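Local coordinates for flagellar motor switch protein fliG (Aquifex aeolicus, PDB 3HJL), which probably forms part of the rotor-mounted switch complex at the base of the flagellar basal body, which sets the direction of flagellar rotation, at residues E55-I60 against E83-V88; E205-L210 against E235-F240; L135-L140 against A146-N151. All coordinates share one frame; numbering follows the deposited sequence.

Interaction 1: E55-I60 against E83-V88; sequences EEIENI and ENIKKV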
ATOM      1  N   GLU A  55      -7.886  27.301   6.203  1.00 61.24           N
ATOM      2  CA  GLU A  55      -6.699  28.062   5.771  1.00 63.79           C
ATOM      3  C   GLU A  55      -6.999  29.561   5.642  1.00 64.01           C
ATOM      4  O   GLU A  55      -6.159  30.397   5.982  1.00 60.77           O
ATOM      5  CB  GLU A  55      -6.174  27.520   4.427  1.00 68.48           C
ATOM      6  CG  GLU A  55      -4.801  28.080   3.996  1.00 72.85           C
ATOM      7  CD  GLU A  55      -4.274  27.463   2.700  1.00 76.23           C
ATOM      8  OE1 GLU A  55      -5.070  27.267   1.754  1.00 82.29           O
ATOM      9  OE2 GLU A  55      -3.052  27.204   2.616  1.00 77.64           O
ATOM     10  N   GLU A  56      -8.193  29.886   5.146  1.00 62.30           N
ATOM     11  CA  GLU A  56      -8.639  31.273   5.034  1.00 59.49           C
ATOM     12  C   GLU A  56      -9.058  31.885   6.388  1.00 59.33           C
ATOM     13  O   GLU A  56      -8.947  33.098   6.565  1.00 63.45           O
ATOM     14  CB  GLU A  56      -9.755  31.398   3.987  1.00 56.19           C
ATOM     15  CG  GLU A  56      -9.286  31.006   2.572  1.00 68.07           C
ATOM     16  CD  GLU A  56     -10.417  30.940   1.542  1.00 72.89           C
ATOM     17  OE1 GLU A  56     -11.300  31.829   1.560  1.00 81.83           O
ATOM     18  OE2 GLU A  56     -10.396  30.014   0.692  1.00 68.88           O
ATOM     19  N   ILE A  57      -9.540  31.066   7.330  1.00 53.81           N
ATOM     20  CA  ILE A  57      -9.851  31.559   8.689  1.00 52.10           C
ATOM     21  C   ILE A  57      -8.565  31.931   9.434  1.00 56.94           C
ATOM     22  O   ILE A  57      -8.561  32.884  10.218  1.00 58.72           O
ATOM     23  CB  ILE A  57     -10.631  30.537   9.540  1.00 46.59           C
ATOM     24  CG1 ILE A  57     -12.044  30.332   8.995  1.00 50.96           C
ATOM     25  CG2 ILE A  57     -10.746  31.017  10.966  1.00 49.87           C
ATOM     26  CD1 ILE A  57     -12.864  29.322   9.787  1.00 43.30           C
ATOM     27  N   GLU A  58      -7.484  31.179   9.195  1.00 54.60           N
ATOM     28  CA  GLU A  58      -6.166  31.513   9.759  1.00 65.21           C
ATOM     29  C   GLU A  58      -5.629  32.863   9.250  1.00 60.87           C
ATOM     30  O   GLU A  58      -5.071  33.637  10.023  1.00 65.43           O
ATOM     31  CB  GLU A  58      -5.144  30.418   9.452  1.00 65.35           C
ATOM     32  CG  GLU A  58      -5.375  29.126  10.212  1.00 71.45           C
ATOM     33  CD  GLU A  58      -4.410  28.023   9.809  1.00 77.15           C
ATOM     34  OE1 GLU A  58      -3.335  28.333   9.239  1.00 80.25           O
ATOM     35  OE2 GLU A  58      -4.725  26.840  10.070  1.00 86.80           O
ATOM     36  N   ASN A  59      -5.776  33.113   7.950  1.00 57.27           N
ATOM     37  CA  ASN A  59      -5.353  34.376   7.342  1.00 54.12           C
ATOM     38  C   ASN A  59      -6.197  35.552   7.849  1.00 54.06           C
ATOM     39  O   ASN A  59      -5.664  36.626   8.097  1.00 55.77           O
ATOM     40  CB  ASN A  59      -5.425  34.294   5.811  1.00 61.97           C
ATOM     41  CG  ASN A  59      -4.426  33.301   5.217  1.00 62.29           C
ATOM     42  OD1 ASN A  59      -3.335  33.092   5.752  1.00 65.44           O
ATOM     43  ND2 ASN A  59      -4.795  32.703   4.092  1.00 63.89           N
ATOM     44  N   ILE A  60      -7.507  35.337   7.992  1.00 54.07           N
ATOM     45  CA  ILE A  60      -8.417  36.320   8.630  1.00 56.28           C
ATOM     46  C   ILE A  60      -8.015  36.593  10.089  1.00 61.41           C
ATOM     47  O   ILE A  60      -8.006  37.742  10.527  1.00 69.88           O
ATOM     48  CB  ILE A  60      -9.891  35.818   8.638  1.00 52.23           C
ATOM     49  CG1 ILE A  60     -10.484  35.835   7.226  1.00 57.10           C
ATOM     50  CG2 ILE A  60     -10.765  36.684   9.552  1.00 50.04           C
ATOM     51  CD1 ILE A  60     -11.794  35.061   7.103  1.00 50.67           C
ATOM     52  N   GLU A  83      -7.720  30.436  17.799  1.00 55.33           N
ATOM     53  CA  GLU A  83      -8.636  29.311  18.034  1.00 58.60           C
ATOM     54  C   GLU A  83     -10.056  29.797  18.296  1.00 56.97           C
ATOM     55  O   GLU A  83     -11.010  29.184  17.826  1.00 62.33           O
ATOM     56  CB  GLU A  83      -8.152  28.430  19.214  1.00 58.22           C
ATOM     57  CG  GLU A  83      -8.938  27.105  19.406  1.00 57.09           C
ATOM     58  CD  GLU A  83      -8.549  26.341  20.685  1.00 69.11           C
ATOM     59  OE1 GLU A  83      -9.304  25.423  21.081  1.00 72.36           O
ATOM     60  OE2 GLU A  83      -7.499  26.651  21.296  1.00 74.27           O
ATOM     61  N   ASN A  84     -10.194  30.883  19.062  1.00 58.81           N
ATOM     62  CA  ASN A  84     -11.518  31.468  19.337  1.00 57.01           C
ATOM     63  C   ASN A  84     -12.219  31.958  18.068  1.00 49.14           C
ATOM     64  O   ASN A  84     -13.425  31.771  17.931  1.00 58.92           O
ATOM     65  CB  ASN A  84     -11.425  32.607  20.361  1.00 54.42           C
ATOM     66  CG  ASN A  84     -11.048  32.121  21.756  1.00 49.11           C
ATOM     67  OD1 ASN A  84     -10.926  30.922  22.006  1.00 58.81           O
ATOM     68  ND2 ASN A  84     -10.811  33.056  22.653  1.00 47.15           N
ATOM     69  N   ILE A  85     -11.464  32.571  17.151  1.00 56.39           N
ATOM     70  CA  ILE A  85     -11.998  32.963  15.832  1.00 64.12           C
ATOM     71  C   ILE A  85     -12.414  31.721  15.021  1.00 68.28           C
ATOM     72  O   ILE A  85     -13.422  31.759  14.317  1.00 63.75           O
ATOM     73  CB  ILE A  85     -10.984  33.809  14.997  1.00 70.47           C
ATOM     74  CG1 ILE A  85     -10.704  35.152  15.673  1.00 64.48           C
ATOM     75  CG2 ILE A  85     -11.530  34.085  13.578  1.00 67.90           C
ATOM     76  CD1 ILE A  85      -9.614  35.907  15.020  1.00 66.93           C
ATOM     77  N   LYS A  86     -11.661  30.621  15.152  1.00 67.12           N
ATOM     78  CA  LYS A  86     -12.019  29.352  14.488  1.00 66.27           C
ATOM     79  C   LYS A  86     -13.299  28.697  15.028  1.00 61.65           C
ATOM     80  O   LYS A  86     -13.916  27.896  14.319  1.00 66.15           O
ATOM     81  CB  LYS A  86     -10.856  28.346  14.514  1.00 70.41           C
ATOM     82  CG  LYS A  86      -9.738  28.685  13.536  1.00 72.63           C
ATOM     83  CD  LYS A  86      -8.689  27.598  13.471  1.00 68.50           C
ATOM     84  CE  LYS A  86      -7.776  27.792  12.269  1.00 71.95           C
ATOM     85  NZ  LYS A  86      -6.660  26.797  12.227  1.00 73.77           N
ATOM     86  N   LYS A  87     -13.693  29.023  16.265  1.00 56.68           N
ATOM     87  CA  LYS A  87     -14.971  28.540  16.827  1.00 60.56           C
ATOM     88  C   LYS A  87     -16.156  29.380  16.335  1.00 66.79           C
ATOM     89  O   LYS A  87     -17.250  28.858  16.116  1.00 78.69           O
ATOM     90  CB  LYS A  87     -14.960  28.549  18.367  1.00 63.30           C
ATOM     91  CG  LYS A  87     -13.769  27.850  19.062  1.00 63.32           C
ATOM     92  CD  LYS A  87     -13.313  26.539  18.397  1.00 70.21           C
ATOM     93  CE  LYS A  87     -14.392  25.449  18.429  1.00 73.41           C
ATOM     94  NZ  LYS A  87     -13.873  24.139  17.921  1.00 65.63           N
ATOM     95  N   VAL A  88     -15.927  30.679  16.166  1.00 63.28           N
ATOM     96  CA  VAL A  88     -16.959  31.613  15.743  1.00 64.06           C
ATOM     97  C   VAL A  88     -17.344  31.400  14.276  1.00 63.21           C
ATOM     98  O   VAL A  88     -18.517  31.207  13.963  1.00 55.14           O
ATOM     99  CB  VAL A  88     -16.477  33.086  15.927  1.00 60.71           C
ATOM    100  CG1 VAL A  88     -17.530  34.072  15.429  1.00 58.91           C
ATOM    101  CG2 VAL A  88     -16.130  33.356  17.387  1.00 54.15           C
TER

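Interaction 2: E205-L210 against E235-F240; sequences ELLNTL and EKMFTF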
ATOM      1  N   GLU A 205       2.082 -25.123 -18.123  1.00 59.50           N
ATOM      2  CA  GLU A 205       1.795 -26.556 -18.360  1.00 58.92           C
ATOM      3  C   GLU A 205       0.421 -26.729 -18.993  1.00 61.01           C
ATOM      4  O   GLU A 205       0.256 -27.490 -19.951  1.00 59.48           O
ATOM      5  CB  GLU A 205       1.809 -27.362 -17.049  1.00 54.42           C
ATOM      6  CG  GLU A 205       3.158 -27.512 -16.365  1.00 62.88           C
ATOM      7  CD  GLU A 205       4.134 -28.421 -17.100  1.00 77.12           C
ATOM      8  OE1 GLU A 205       5.325 -28.417 -16.716  1.00 86.72           O
ATOM      9  OE2 GLU A 205       3.732 -29.132 -18.051  1.00 87.19           O
ATOM     10  N   LEU A 206      -0.560 -26.056 -18.397  1.00 61.77           N
ATOM     11  CA  LEU A 206      -1.951 -26.087 -18.852  1.00 62.53           C
ATOM     12  C   LEU A 206      -2.029 -25.646 -20.314  1.00 59.34           C
ATOM     13  O   LEU A 206      -2.605 -26.353 -21.138  1.00 62.23           O
ATOM     14  CB  LEU A 206      -2.816 -25.188 -17.940  1.00 58.98           C
ATOM     15  CG  LEU A 206      -4.326 -25.015 -18.160  1.00 61.07           C
ATOM     16  CD1 LEU A 206      -4.941 -24.291 -16.961  1.00 66.02           C
ATOM     17  CD2 LEU A 206      -4.644 -24.254 -19.434  1.00 56.39           C
ATOM     18  N   LEU A 207      -1.415 -24.504 -20.627  1.00 62.88           N
ATOM     19  CA  LEU A 207      -1.375 -23.984 -22.002  1.00 62.32           C
ATOM     20  C   LEU A 207      -0.677 -24.952 -22.954  1.00 66.82           C
ATOM     21  O   LEU A 207      -1.168 -25.197 -24.046  1.00 73.79           O
ATOM     22  CB  LEU A 207      -0.694 -22.615 -22.051  1.00 61.56           C
ATOM     23  CG  LEU A 207      -1.475 -21.465 -21.407  1.00 65.66           C
ATOM     24  CD1 LEU A 207      -0.526 -20.342 -21.054  1.00 69.55           C
ATOM     25  CD2 LEU A 207      -2.602 -20.960 -22.308  1.00 59.22           C
ATOM     26  N   ASN A 208       0.451 -25.521 -22.527  1.00 67.14           N
ATOM     27  CA  ASN A 208       1.161 -26.536 -23.327  1.00 59.63           C
ATOM     28  C   ASN A 208       0.352 -27.810 -23.547  1.00 62.04           C
ATOM     29  O   ASN A 208       0.617 -28.537 -24.493  1.00 61.35           O
ATOM     30  CB  ASN A 208       2.508 -26.904 -22.685  1.00 60.46           C
ATOM     31  CG  ASN A 208       3.549 -25.805 -22.825  1.00 65.74           C
ATOM     32  OD1 ASN A 208       3.475 -24.958 -23.729  1.00 61.87           O
ATOM     33  ND2 ASN A 208       4.549 -25.832 -21.949  1.00 61.31           N
ATOM     34  N   THR A 209      -0.588 -28.103 -22.642  1.00 62.82           N
ATOM     35  CA  THR A 209      -1.512 -29.231 -22.796  1.00 59.51           C
ATOM     36  C   THR A 209      -2.672 -28.873 -23.752  1.00 61.64           C
ATOM     37  O   THR A 209      -3.163 -29.738 -24.485  1.00 57.04           O
ATOM     38  CB  THR A 209      -2.062 -29.673 -21.429  1.00 62.38           C
ATOM     39  OG1 THR A 209      -0.965 -29.955 -20.548  1.00 64.92           O
ATOM     40  CG2 THR A 209      -2.945 -30.911 -21.566  1.00 58.35           C
ATOM     41  N   LEU A 210      -3.133 -27.615 -23.696  1.00 64.04           N
ATOM     42  CA  LEU A 210      -4.155 -27.084 -24.631  1.00 62.60           C
ATOM     43  C   LEU A 210      -3.634 -27.100 -26.073  1.00 58.78           C
ATOM     44  O   LEU A 210      -2.440 -26.917 -26.296  1.00 66.80           O
ATOM     45  CB  LEU A 210      -4.527 -25.627 -24.270  1.00 64.38           C
ATOM     46  CG  LEU A 210      -5.614 -25.300 -23.242  1.00 65.25           C
ATOM     47  CD1 LEU A 210      -5.547 -26.184 -22.051  1.00 69.89           C
ATOM     48  CD2 LEU A 210      -5.501 -23.839 -22.824  1.00 66.89           C
ATOM     49  N   GLU A 235       7.964 -17.775 -21.101  1.00 66.58           N
ATOM     50  CA  GLU A 235       9.262 -18.196 -20.544  1.00 61.53           C
ATOM     51  C   GLU A 235       9.171 -19.568 -19.854  1.00 57.49           C
ATOM     52  O   GLU A 235      10.069 -20.398 -19.992  1.00 72.57           O
ATOM     53  CB  GLU A 235       9.781 -17.151 -19.549  1.00 56.96           C
ATOM     54  CG  GLU A 235      10.305 -15.873 -20.213  1.00 61.53           C
ATOM     55  CD  GLU A 235      10.701 -14.785 -19.214  1.00 64.24           C
ATOM     56  OE1 GLU A 235      10.458 -14.955 -17.994  1.00 62.86           O
ATOM     57  OE2 GLU A 235      11.262 -13.753 -19.659  1.00 61.30           O
ATOM     58  N   LYS A 236       8.074 -19.805 -19.148  1.00 62.30           N
ATOM     59  CA  LYS A 236       7.836 -21.087 -18.483  1.00 66.06           C
ATOM     60  C   LYS A 236       7.342 -22.197 -19.424  1.00 63.15           C
ATOM     61  O   LYS A 236       7.451 -23.380 -19.074  1.00 58.20           O
ATOM     62  CB  LYS A 236       6.843 -20.906 -17.337  1.00 65.64           C
ATOM     63  CG  LYS A 236       7.293 -19.921 -16.255  1.00 64.41           C
ATOM     64  CD  LYS A 236       8.521 -20.401 -15.526  1.00 59.25           C
ATOM     65  CE  LYS A 236       8.790 -19.563 -14.309  1.00 62.82           C
ATOM     66  NZ  LYS A 236      10.011 -20.039 -13.623  1.00 72.21           N
ATOM     67  N   MET A 237       6.785 -21.824 -20.587  1.00 66.95           N
ATOM     68  CA  MET A 237       6.300 -22.802 -21.591  1.00 64.18           C
ATOM     69  C   MET A 237       7.434 -23.564 -22.285  1.00 59.68           C
ATOM     70  O   MET A 237       7.243 -24.711 -22.698  1.00 65.51           O
ATOM     71  CB  MET A 237       5.388 -22.133 -22.629  1.00 63.04           C
ATOM     72  CG  MET A 237       3.992 -21.769 -22.092  1.00 63.09           C
ATOM     73  SD  MET A 237       3.033 -20.707 -23.207  1.00 68.55           S
ATOM     74  CE  MET A 237       2.938 -21.714 -24.686  1.00 66.43           C
ATOM     75  N   PHE A 238       8.576 -22.903 -22.486  1.00 62.70           N
ATOM     76  CA  PHE A 238       9.796 -23.596 -22.913  1.00 58.53           C
ATOM     77  C   PHE A 238      10.974 -23.144 -22.054  1.00 55.95           C
ATOM     78  O   PHE A 238      11.405 -21.953 -22.110  1.00 58.25           O
ATOM     79  CB  PHE A 238      10.121 -23.403 -24.399  1.00 58.02           C
ATOM     80  CG  PHE A 238      11.140 -24.397 -24.913  1.00 51.47           C
ATOM     81  CD1 PHE A 238      10.727 -25.607 -25.462  1.00 52.50           C
ATOM     82  CD2 PHE A 238      12.500 -24.173 -24.743  1.00 56.20           C
ATOM     83  CE1 PHE A 238      11.647 -26.551 -25.875  1.00 56.00           C
ATOM     84  CE2 PHE A 238      13.430 -25.111 -25.155  1.00 59.41           C
ATOM     85  CZ  PHE A 238      13.003 -26.306 -25.724  1.00 59.12           C
ATOM     86  N   THR A 239      11.495 -24.111 -21.281  1.00 59.48           N
ATOM     87  CA  THR A 239      12.607 -23.896 -20.361  1.00 62.86           C
ATOM     88  C   THR A 239      13.836 -24.605 -20.923  1.00 64.30           C
ATOM     89  O   THR A 239      13.733 -25.379 -21.881  1.00 62.97           O
ATOM     90  CB  THR A 239      12.256 -24.426 -18.926  1.00 71.14           C
ATOM     91  OG1 THR A 239      13.246 -23.988 -17.988  1.00 86.73           O
ATOM     92  CG2 THR A 239      12.166 -25.953 -18.887  1.00 66.68           C
ATOM     93  N   PHE A 240      15.003 -24.304 -20.358  1.00 65.11           N
ATOM     94  CA  PHE A 240      16.254 -24.926 -20.793  1.00 57.29           C
ATOM     95  C   PHE A 240      16.238 -26.452 -20.582  1.00 59.15           C
ATOM     96  O   PHE A 240      16.804 -27.202 -21.373  1.00 65.36           O
ATOM     97  CB  PHE A 240      17.444 -24.299 -20.063  1.00 63.36           C
ATOM     98  CG  PHE A 240      18.781 -24.650 -20.670  1.00 66.47           C
ATOM     99  CD1 PHE A 240      19.258 -23.957 -21.770  1.00 65.57           C
ATOM    100  CD2 PHE A 240      19.562 -25.665 -20.132  1.00 70.38           C
ATOM    101  CE1 PHE A 240      20.485 -24.275 -22.334  1.00 68.11           C
ATOM    102  CE2 PHE A 240      20.793 -25.981 -20.688  1.00 65.25           C
ATOM    103  CZ  PHE A 240      21.249 -25.290 -21.789  1.00 67.43           C
TER

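Interaction 3: L135-L140 against A146-N151; sequences LFLSQL and AEIIQN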
ATOM      1  N   LEU A 135      -6.714   1.047  23.671  1.00 61.48           N
ATOM      2  CA  LEU A 135      -7.097   2.017  22.635  1.00 63.04           C
ATOM      3  C   LEU A 135      -7.818   1.351  21.461  1.00 57.86           C
ATOM      4  O   LEU A 135      -8.764   1.921  20.911  1.00 69.04           O
ATOM      5  CB  LEU A 135      -5.866   2.800  22.129  1.00 60.56           C
ATOM      6  CG  LEU A 135      -5.345   3.913  23.042  1.00 58.45           C
ATOM      7  CD1 LEU A 135      -3.855   4.222  22.777  1.00 50.60           C
ATOM      8  CD2 LEU A 135      -6.209   5.155  22.866  1.00 59.19           C
ATOM      9  N   PHE A 136      -7.346   0.170  21.066  1.00 64.58           N
ATOM     10  CA  PHE A 136      -7.959  -0.620  19.973  1.00 64.93           C
ATOM     11  C   PHE A 136      -9.338  -1.171  20.376  1.00 58.13           C
ATOM     12  O   PHE A 136     -10.313  -1.016  19.637  1.00 57.81           O
ATOM     13  CB  PHE A 136      -7.030  -1.782  19.587  1.00 70.50           C
ATOM     14  CG  PHE A 136      -7.477  -2.561  18.367  1.00 66.06           C
ATOM     15  CD1 PHE A 136      -7.227  -2.081  17.097  1.00 71.79           C
ATOM     16  CD2 PHE A 136      -8.084  -3.804  18.499  1.00 69.67           C
ATOM     17  CE1 PHE A 136      -7.610  -2.800  15.976  1.00 73.62           C
ATOM     18  CE2 PHE A 136      -8.480  -4.531  17.375  1.00 72.18           C
ATOM     19  CZ  PHE A 136      -8.234  -4.031  16.117  1.00 72.17           C
ATOM     20  N   LEU A 137      -9.405  -1.815  21.542  1.00 60.10           N
ATOM     21  CA  LEU A 137     -10.660  -2.368  22.044  1.00 58.52           C
ATOM     22  C   LEU A 137     -11.710  -1.304  22.356  1.00 55.77           C
ATOM     23  O   LEU A 137     -12.894  -1.570  22.194  1.00 58.60           O
ATOM     24  CB  LEU A 137     -10.441  -3.272  23.273  1.00 64.29           C
ATOM     25  CG  LEU A 137      -9.713  -4.613  23.073  1.00 63.98           C
ATOM     26  CD1 LEU A 137      -9.810  -5.448  24.334  1.00 58.58           C
ATOM     27  CD2 LEU A 137     -10.259  -5.395  21.907  1.00 71.94           C
ATOM     28  N   SER A 138     -11.283  -0.100  22.757  1.00 58.57           N
ATOM     29  CA  SER A 138     -12.218   1.015  23.022  1.00 60.36           C
ATOM     30  C   SER A 138     -13.114   1.350  21.817  1.00 59.32           C
ATOM     31  O   SER A 138     -14.217   1.840  22.003  1.00 62.99           O
ATOM     32  CB  SER A 138     -11.469   2.296  23.434  1.00 62.91           C
ATOM     33  OG  SER A 138     -10.944   2.990  22.301  1.00 61.64           O
ATOM     34  N   GLN A 139     -12.623   1.089  20.599  1.00 63.37           N
ATOM     35  CA  GLN A 139     -13.350   1.387  19.356  1.00 61.51           C
ATOM     36  C   GLN A 139     -14.169   0.238  18.781  1.00 60.69           C
ATOM     37  O   GLN A 139     -14.858   0.434  17.785  1.00 67.76           O
ATOM     38  CB  GLN A 139     -12.355   1.870  18.284  1.00 63.65           C
ATOM     39  CG  GLN A 139     -11.605   3.138  18.650  1.00 64.40           C
ATOM     40  CD  GLN A 139     -12.534   4.274  18.955  1.00 61.80           C
ATOM     41  OE1 GLN A 139     -13.130   4.868  18.054  1.00 60.92           O
ATOM     42  NE2 GLN A 139     -12.693   4.569  20.237  1.00 62.68           N
ATOM     43  N   LEU A 140     -14.094  -0.951  19.388  1.00 65.77           N
ATOM     44  CA  LEU A 140     -14.829  -2.119  18.903  1.00 59.35           C
ATOM     45  C   LEU A 140     -16.171  -2.238  19.615  1.00 60.66           C
ATOM     46  O   LEU A 140     -16.416  -1.552  20.596  1.00 55.21           O
ATOM     47  CB  LEU A 140     -14.022  -3.399  19.124  1.00 61.72           C
ATOM     48  CG  LEU A 140     -12.668  -3.515  18.434  1.00 64.48           C
ATOM     49  CD1 LEU A 140     -12.016  -4.848  18.836  1.00 59.23           C
ATOM     50  CD2 LEU A 140     -12.792  -3.396  16.931  1.00 51.18           C
ATOM     51  N   ALA A 146     -15.152  -8.025  24.256  1.00 59.06           N
ATOM     52  CA  ALA A 146     -15.329  -9.076  25.269  1.00 57.48           C
ATOM     53  C   ALA A 146     -14.741 -10.417  24.813  1.00 57.34           C
ATOM     54  O   ALA A 146     -14.106 -11.105  25.604  1.00 65.39           O
ATOM     55  CB  ALA A 146     -16.805  -9.243  25.609  1.00 48.20           C
ATOM     56  N   GLU A 147     -14.995 -10.793  23.555  1.00 59.46           N
ATOM     57  CA  GLU A 147     -14.461 -12.033  22.968  1.00 62.89           C
ATOM     58  C   GLU A 147     -12.938 -12.026  22.914  1.00 65.49           C
ATOM     59  O   GLU A 147     -12.302 -13.053  23.156  1.00 68.50           O
ATOM     60  CB  GLU A 147     -14.982 -12.244  21.547  1.00 68.55           C
ATOM     61  CG  GLU A 147     -16.414 -12.710  21.434  1.00 69.82           C
ATOM     62  CD  GLU A 147     -16.940 -12.627  20.000  1.00 76.08           C
ATOM     63  OE1 GLU A 147     -16.126 -12.686  19.049  1.00 79.64           O
ATOM     64  OE2 GLU A 147     -18.172 -12.512  19.821  1.00 85.07           O
ATOM     65  N   ILE A 148     -12.360 -10.880  22.550  1.00 64.92           N
ATOM     66  CA  ILE A 148     -10.901 -10.733  22.493  1.00 62.24           C
ATOM     67  C   ILE A 148     -10.320 -10.819  23.897  1.00 62.18           C
ATOM     68  O   ILE A 148      -9.350 -11.544  24.123  1.00 62.20           O
ATOM     69  CB  ILE A 148     -10.470  -9.397  21.849  1.00 61.08           C
ATOM     70  CG1 ILE A 148     -10.861  -9.350  20.369  1.00 61.14           C
ATOM     71  CG2 ILE A 148      -8.980  -9.209  21.979  1.00 61.84           C
ATOM     72  CD1 ILE A 148     -10.839  -7.956  19.787  1.00 54.15           C
ATOM     73  N   ILE A 149     -10.937 -10.106  24.840  1.00 62.75           N
ATOM     74  CA  ILE A 149     -10.496 -10.127  26.242  1.00 63.79           C
ATOM     75  C   ILE A 149     -10.472 -11.548  26.802  1.00 63.36           C
ATOM     76  O   ILE A 149      -9.484 -11.947  27.400  1.00 65.61           O
ATOM     77  CB  ILE A 149     -11.364  -9.207  27.147  1.00 62.71           C
ATOM     78  CG1 ILE A 149     -10.989  -7.733  26.935  1.00 64.27           C
ATOM     79  CG2 ILE A 149     -11.179  -9.562  28.626  1.00 57.84           C
ATOM     80  CD1 ILE A 149      -9.656  -7.316  27.564  1.00 65.84           C
ATOM     81  N   GLN A 150     -11.515 -12.330  26.528  1.00 59.42           N
ATOM     82  CA  GLN A 150     -11.584 -13.724  26.995  1.00 64.99           C
ATOM     83  C   GLN A 150     -10.453 -14.630  26.473  1.00 67.29           C
ATOM     84  O   GLN A 150     -10.032 -15.549  27.172  1.00 75.46           O
ATOM     85  CB  GLN A 150     -12.946 -14.332  26.668  1.00 68.35           C
ATOM     86  CG  GLN A 150     -14.060 -13.813  27.574  1.00 74.57           C
ATOM     87  CD  GLN A 150     -15.431 -14.348  27.202  1.00 82.46           C
ATOM     88  OE1 GLN A 150     -15.641 -14.847  26.092  1.00 89.66           O
ATOM     89  NE2 GLN A 150     -16.379 -14.243  28.136  1.00 86.99           N
ATOM     90  N   ASN A 151      -9.946 -14.334  25.274  1.00 71.10           N
ATOM     91  CA  ASN A 151      -8.809 -15.059  24.677  1.00 62.10           C
ATOM     92  C   ASN A 151      -7.408 -14.485  25.020  1.00 60.61           C
ATOM     93  O   ASN A 151      -6.405 -14.957  24.482  1.00 52.46           O
ATOM     94  CB  ASN A 151      -8.990 -15.124  23.156  1.00 63.15           C
ATOM     95  CG  ASN A 151     -10.092 -16.065  22.748  1.00 63.28           C
ATOM     96  OD1 ASN A 151      -9.920 -17.278  22.792  1.00 68.19           O
ATOM     97  ND2 ASN A 151     -11.218 -15.516  22.302  1.00 60.88           N
TER

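Interaction 1: E55-I60 against E83-V88
Ile57 and Lys86 bring two helices of the FliG N-terminal domain together: their CA atoms lie 6.6 Å apart, and the axes of the short segments come within 9.6 Å at 127° between their N-to-C directions. The contact is apolar on its buried side and charged at its partly exposed margin. On the apolar side, the CG2 branch of Ile57 does the touching; with CG1 held beside the backbone N (chi1 -68°), CG2 projects across to Lys86. It rests 3.6 Å from Lys86 CG and, a little farther on, meets the matching branch of Ile85, Ile57 CG2 to Ile85 CG2 being 4.1 Å. Beyond CG the lysine is fully extended, running past Ile57 to the carboxylate of Glu58. There Lys86 NZ forms a salt bridge with Glu58 OE2 at 2.9 Å. The oxygen is met on its anti side, 21° out of the carboxylate plane. The aliphatic stem of Glu58 takes part too, its CG lying 3.4 Å from Lys86 CE. The charged pair thus closes the partly exposed edge over two buried isoleucines. Around this pair of helices, 54-70 and 78-88, Ile85 also packs on Val17 and Ser21 of helix 7-21, while Ile57 reaches Val52 and Ile89 in the flanking loops.

Interaction 2: E205-L210 against E235-F240
Asn208 and Met237 join two helix C-terminal ends in an all-helical part of FliG, a protein in which armadillo repeat motifs have been described. The two side chains cross obliquely, the amide of Asn208 lying against the start of the methionine chain. Asn208 OD1 faces the aliphatic atoms, 3.6 Å from Met237 CB. Because the methionine bends at its last torsion (chi3 59°), its methyl also turns back to this oxygen, with Met237 CE 3.4 Å from Asn208 OD1. At the sulfur the partner is apolar: Leu207 sends CD1 to within 4.2 Å of Met237 SD, and these two chains also cross at a slant. Met237 thus touches an amide along its chain and a leucine methyl at its sulfur, and it further packs on Ala204 of helix 199-209 and on Arg215 and Leu219 of helix 212-225. Phe238, the first residue to leave helical geometry, turns to helix 302-320 instead, packing on Ile316 and Ile320. The polar clasp of the contact uses the carbonyl at the end of helix 227-237: Asn208 ND2 donates to Met237 O at 3.0 Å, in the carbonyl plane on a lone pair, with an N-H...O angle of 146°.

Interaction 3: L135-L140 against A146-N151
Leu137 and Ile148 carry most of this contact, in which helix 130-137 and the type I turn from Leu137 to Leu140 lean on helix 142-150 in the FliG middle domain. The backbones stay well apart, the CA atoms of Leu137 and Ile148 being 8.4 Å from each other, and the side chains fill the interval. Leu137 spreads its two methyls like a fork. Leu137 CD2 presses on Ile148 CD1 at 3.4 Å, a close approach for two methyls, and also lies near CB and CG2 of the isoleucine. The other prong goes to the next residue of the helix, Leu137 CD1 sitting 3.7 Å from Ile149 CG1 and equally near its CD1. Ile148 holds CG1 anti to its carbonyl carbon (chi1 -66°), which carries CD1 across to a second leucine: Leu140 CD1 meets Ile148 CD1 at 3.5 Å, the side chains crossing at about a right angle. Leu140 ends this turn, so the turn brings both leucines onto the same methyl. Leu137 also packs on Val160 and Ile164 of helix 154-166, and its side chain is about 9 Å from that of Arg163, the arginine of the EHPQR motif. With an alanine here, both prongs would be gone, and Ile148 and Ile149 would probably lose their main partner in this segment, opening a gap beside helix 154-166. No hydrogen bond spans the two segments, so their mutual hold rests on close-packed aliphatic groups and not on directional polar bonds.

The three contacts follow one another along the chain, interaction 1 first, then interaction 3, then interaction 2, each completed before the next begins. No helix is shared: interaction 1 pairs helices 54-70 and 78-88 of the N-terminal domain, interaction 3 helices 130-137 and 142-150 of the middle domain, and interaction 2 helices 199-209 and 227-237. Centres of interactions 1 and 3 are 39 Å apart, those of 3 and 2 are 50 Å apart, and interactions 1 and 2, 67 Å apart, lie on opposite sides of the chain's centre. None touches another. Such separate local packing suits an elongated molecule of helices and loops without strands, whose helical modules are strung out in series.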